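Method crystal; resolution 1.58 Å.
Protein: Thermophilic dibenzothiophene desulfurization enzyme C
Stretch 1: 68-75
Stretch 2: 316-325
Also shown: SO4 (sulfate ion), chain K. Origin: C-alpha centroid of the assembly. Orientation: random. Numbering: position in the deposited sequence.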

# COMPACT_ATOMS: atom_id res chain seq x y z
N GLU B 68 -25.96 -7.50 -30.49
CA GLU B 68 -24.69 -7.81 -29.84
C GLU B 68 -24.91 -8.09 -28.36
O GLU B 68 -26.03 -8.07 -27.84
CB GLU B 68 -23.70 -6.68 -30.07
CG GLU B 68 -22.78 -6.92 -31.23
CD GLU B 68 -21.70 -7.96 -30.92
OE1 GLU B 68 -21.69 -8.54 -29.80
OE2 GLU B 68 -20.87 -8.19 -31.81
N SER B 69 -23.81 -8.37 -27.65
CA SER B 69 -23.84 -8.83 -26.28
C SER B 69 -23.22 -7.81 -25.34
O SER B 69 -22.48 -6.92 -25.75
CB SER B 69 -23.08 -10.15 -26.15
OG SER B 69 -21.70 -9.90 -26.40
N TRP B 70 -23.49 -8.00 -24.05
CA TRP B 70 -22.88 -7.15 -23.04
C TRP B 70 -21.36 -7.21 -23.05
O TRP B 70 -20.72 -6.14 -22.93
CB TRP B 70 -23.46 -7.51 -21.67
CG TRP B 70 -24.76 -6.85 -21.38
CD1 TRP B 70 -26.00 -7.43 -21.34
CD2 TRP B 70 -24.96 -5.46 -21.09
NE1 TRP B 70 -26.95 -6.49 -21.03
CE2 TRP B 70 -26.34 -5.27 -20.88
CE3 TRP B 70 -24.11 -4.36 -20.99
CZ2 TRP B 70 -26.89 -4.04 -20.56
CZ3 TRP B 70 -24.65 -3.12 -20.67
CH2 TRP B 70 -26.03 -2.97 -20.48
N PRO B 71 -20.71 -8.37 -23.21
CA PRO B 71 -19.24 -8.35 -23.36
C PRO B 71 -18.74 -7.37 -24.42
O PRO B 71 -17.76 -6.64 -24.18
CB PRO B 71 -18.93 -9.81 -23.72
CG PRO B 71 -19.94 -10.58 -22.95
CD PRO B 71 -21.21 -9.74 -23.03
N THR B 72 -19.39 -7.31 -25.58
CA THR B 72 -19.01 -6.35 -26.61
C THR B 72 -19.23 -4.91 -26.15
O THR B 72 -18.39 -4.04 -26.38
CB THR B 72 -19.80 -6.64 -27.89
OG1 THR B 72 -19.44 -7.95 -28.35
CG2 THR B 72 -19.48 -5.63 -28.97
N VAL B 73 -20.39 -4.65 -25.56
CA VAL B 73 -20.69 -3.31 -25.04
C VAL B 73 -19.62 -2.88 -24.04
O VAL B 73 -19.07 -1.78 -24.14
CB VAL B 73 -22.09 -3.30 -24.39
CG1 VAL B 73 -22.34 -1.97 -23.69
CG2 VAL B 73 -23.18 -3.57 -25.44
N TYR B 74 -19.33 -3.73 -23.06
CA TYR B 74 -18.35 -3.37 -22.03
C TYR B 74 -16.98 -3.09 -22.64
O TYR B 74 -16.30 -2.14 -22.23
CB TYR B 74 -18.28 -4.48 -20.98
CG TYR B 74 -19.45 -4.52 -20.03
CD1 TYR B 74 -19.75 -3.43 -19.21
CD2 TYR B 74 -20.25 -5.66 -19.92
CE1 TYR B 74 -20.82 -3.47 -18.32
CE2 TYR B 74 -21.30 -5.72 -19.02
CZ TYR B 74 -21.59 -4.62 -18.22
OH TYR B 74 -22.64 -4.66 -17.35
N GLU B 75 -16.54 -3.92 -23.59
CA GLU B 75 -15.24 -3.69 -24.22
C GLU B 75 -15.23 -2.37 -24.97
O GLU B 75 -14.23 -1.62 -24.93
CB GLU B 75 -14.89 -4.87 -25.14
CG GLU B 75 -13.52 -4.75 -25.78
CD GLU B 75 -13.04 -6.03 -26.46
OE1 GLU B 75 -11.97 -5.98 -27.11
OE2 GLU B 75 -13.71 -7.09 -26.35
S SO4 K . -27.08 -20.88 -13.13
O1 SO4 K . -26.42 -22.15 -12.82
O2 SO4 K . -26.41 -20.27 -14.28
O3 SO4 K . -28.48 -21.12 -13.47
O4 SO4 K . -27.02 -20.04 -11.94
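Stretch 2, residues 316-325: VALRVQELWE

Stretch 2 is helical from its first residue, Val 316, through most of its length, in continuation of a helix that begins earlier in the chain, and it packs against the first turns of the helix that starts at Trp 70 in stretch 1. The two axes approach to 8.7 Å, and their N-to-C directions differ by 137°, so the helices run in broadly opposite senses but cross obliquely. In keeping with this, Trp 70 has Gln 321 as its backbone neighbor (CA to CA 5.5 Å), whereas Pro 71, one residue further on, has Ala 317 (CA to CA 5.2 Å), one turn back along stretch 2. Ala 317, Val 320, Gln 321 and Trp 324, at steps of three, one and three residues, all direct their CA-to-CB bonds toward stretch 1, as expected of one helical face.

Glu 68 points away and makes no contact with stretch 2. Its carboxylate serves the start of the helix that follows instead: Glu 68 OE1 accepts hydrogen bonds from Thr 72 OG1 at 2.7 Å and from Ser 69 N at 3.0 Å. Ser 69 holds the N-cap position, a place where a small polar residue is common. Its backbone O receives Val 73 N at 3.1 Å, and its CB lies 3.5 Å from Gln 321 OE1.

At Trp 70 the contact is richest. The first amides of a helix lack acceptors within the helix, and here the Trp 70 N finds one across the interface: it donates to Gln 321 OE1 at 2.8 Å, with an almost linear angle of 178°. Glutamine suits this place because its amide both accepts and donates; while OE1 takes this bond, Gln 321 NE2 gives one to Glu 325 OE2 at 2.8 Å, which ties the side chain to its own stretch. The indole of Trp 70 offers a broad apolar surface. Val 320 CG1 sits over one face, 3.9 Å from the centroid of the five-membered ring, in a CH-pi contact. The edge of the same indole meets the face of Trp 324, with the planes at 90° and Trp 70 NE1 only 3.2 Å from Trp 324 CD2.

Pro 71 follows in the first turn, where proline is well tolerated because its missing amide hydrogen costs no intrahelical bond. Its ring rests on stretch 2, with CD 3.8 Å from Gln 321 CB and CG 3.8 Å from Leu 318 CD2. Leu 318 starts out pointing away, yet the end of its side chain comes back to reach the proline.

Thr 72 and Val 73 lie out of reach. One turn beyond Trp 70, Tyr 74 again faces the partner helix, its CD2 3.6 Å from Ala 317 CB; the short methyl allows this close approach. Tyr 74 OH, hydrogen-bonded elsewhere in the structure, is 4.0 Å from Val 320 CG1, so this one valine methyl touches both aromatic residues. Glu 75 is exposed and takes no part in the contact.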

# COMPACT_ATOMS: atom_id res chain seq x y z
N VAL B 316 -16.85 -11.45 -15.56
CA VAL B 316 -18.10 -10.96 -14.99
C VAL B 316 -19.04 -10.51 -16.09
O VAL B 316 -20.26 -10.68 -16.00
CB VAL B 316 -17.82 -9.83 -13.97
CG1 VAL B 316 -19.07 -9.41 -13.28
CG2 VAL B 316 -16.81 -10.30 -12.93
N ALA B 317 -18.49 -9.95 -17.18
CA ALA B 317 -19.31 -9.49 -18.29
C ALA B 317 -20.04 -10.65 -18.96
O ALA B 317 -21.21 -10.53 -19.33
CB ALA B 317 -18.44 -8.74 -19.29
N LEU B 318 -19.37 -11.80 -19.10
CA LEU B 318 -20.04 -12.99 -19.64
C LEU B 318 -21.21 -13.41 -18.76
O LEU B 318 -22.25 -13.85 -19.26
CB LEU B 318 -19.02 -14.12 -19.78
CG LEU B 318 -18.01 -13.95 -20.91
CD1 LEU B 318 -16.90 -14.98 -20.77
CD2 LEU B 318 -18.70 -14.08 -22.26
N ARG B 319 -21.06 -13.28 -17.44
CA ARG B 319 -22.14 -13.64 -16.54
C ARG B 319 -23.31 -12.66 -16.64
O ARG B 319 -24.47 -13.06 -16.57
CB ARG B 319 -21.61 -13.71 -15.11
CG ARG B 319 -22.63 -14.15 -14.10
CD ARG B 319 -23.28 -15.50 -14.46
NE ARG B 319 -24.11 -15.97 -13.36
CZ ARG B 319 -24.82 -17.09 -13.38
NH1 ARG B 319 -24.81 -17.86 -14.45
NH2 ARG B 319 -25.55 -17.43 -12.33
N VAL B 320 -23.02 -11.36 -16.80
CA VAL B 320 -24.09 -10.40 -17.07
C VAL B 320 -24.92 -10.87 -18.26
O VAL B 320 -26.16 -10.85 -18.22
CB VAL B 320 -23.51 -9.00 -17.32
CG1 VAL B 320 -24.59 -8.07 -17.89
CG2 VAL B 320 -22.91 -8.42 -16.04
N GLN B 321 -24.25 -11.24 -19.34
CA GLN B 321 -24.96 -11.65 -20.55
C GLN B 321 -25.80 -12.89 -20.29
O GLN B 321 -26.95 -12.97 -20.73
CB GLN B 321 -23.97 -11.90 -21.69
CG GLN B 321 -24.63 -12.32 -23.00
CD GLN B 321 -25.51 -11.22 -23.58
OE1 GLN B 321 -25.27 -10.04 -23.36
NE2 GLN B 321 -26.54 -11.61 -24.32
N GLU B 322 -25.25 -13.86 -19.55
CA GLU B 322 -26.01 -15.08 -19.27
C GLU B 322 -27.31 -14.76 -18.55
O GLU B 322 -28.38 -15.26 -18.92
CB GLU B 322 -25.16 -16.06 -18.45
CG GLU B 322 -25.89 -17.35 -18.06
CD GLU B 322 -26.02 -18.35 -19.20
OE1 GLU B 322 -25.67 -17.99 -20.35
OE2 GLU B 322 -26.47 -19.49 -18.94
N LEU B 323 -27.25 -13.93 -17.51
CA LEU B 323 -28.46 -13.64 -16.74
C LEU B 323 -29.39 -12.69 -17.49
O LEU B 323 -30.60 -12.74 -17.28
CB LEU B 323 -28.09 -13.07 -15.37
CG LEU B 323 -27.31 -14.02 -14.45
CD1 LEU B 323 -27.10 -13.38 -13.12
CD2 LEU B 323 -28.03 -15.37 -14.28
N TRP B 324 -28.84 -11.83 -18.34
CA TRP B 324 -29.64 -10.95 -19.20
C TRP B 324 -30.55 -11.74 -20.12
O TRP B 324 -31.63 -11.27 -20.48
CB TRP B 324 -28.70 -10.08 -20.01
CG TRP B 324 -29.26 -9.12 -21.03
CD1 TRP B 324 -29.24 -9.26 -22.38
CD2 TRP B 324 -29.83 -7.83 -20.77
NE1 TRP B 324 -29.77 -8.14 -22.98
CE2 TRP B 324 -30.14 -7.25 -22.01
CE3 TRP B 324 -30.09 -7.10 -19.60
CZ2 TRP B 324 -30.70 -5.98 -22.12
CZ3 TRP B 324 -30.66 -5.85 -19.72
CH2 TRP B 324 -30.96 -5.30 -20.97
N GLU B 325 -30.10 -12.92 -20.56
CA GLU B 325 -30.87 -13.75 -21.47
C GLU B 325 -31.89 -14.63 -20.76
O GLU B 325 -32.73 -15.23 -21.43
CB GLU B 325 -29.92 -14.63 -22.29
CG GLU B 325 -29.04 -13.87 -23.26
CD GLU B 325 -28.00 -14.76 -23.91
OE1 GLU B 325 -27.97 -15.97 -23.59
OE2 GLU B 325 -27.20 -14.26 -24.73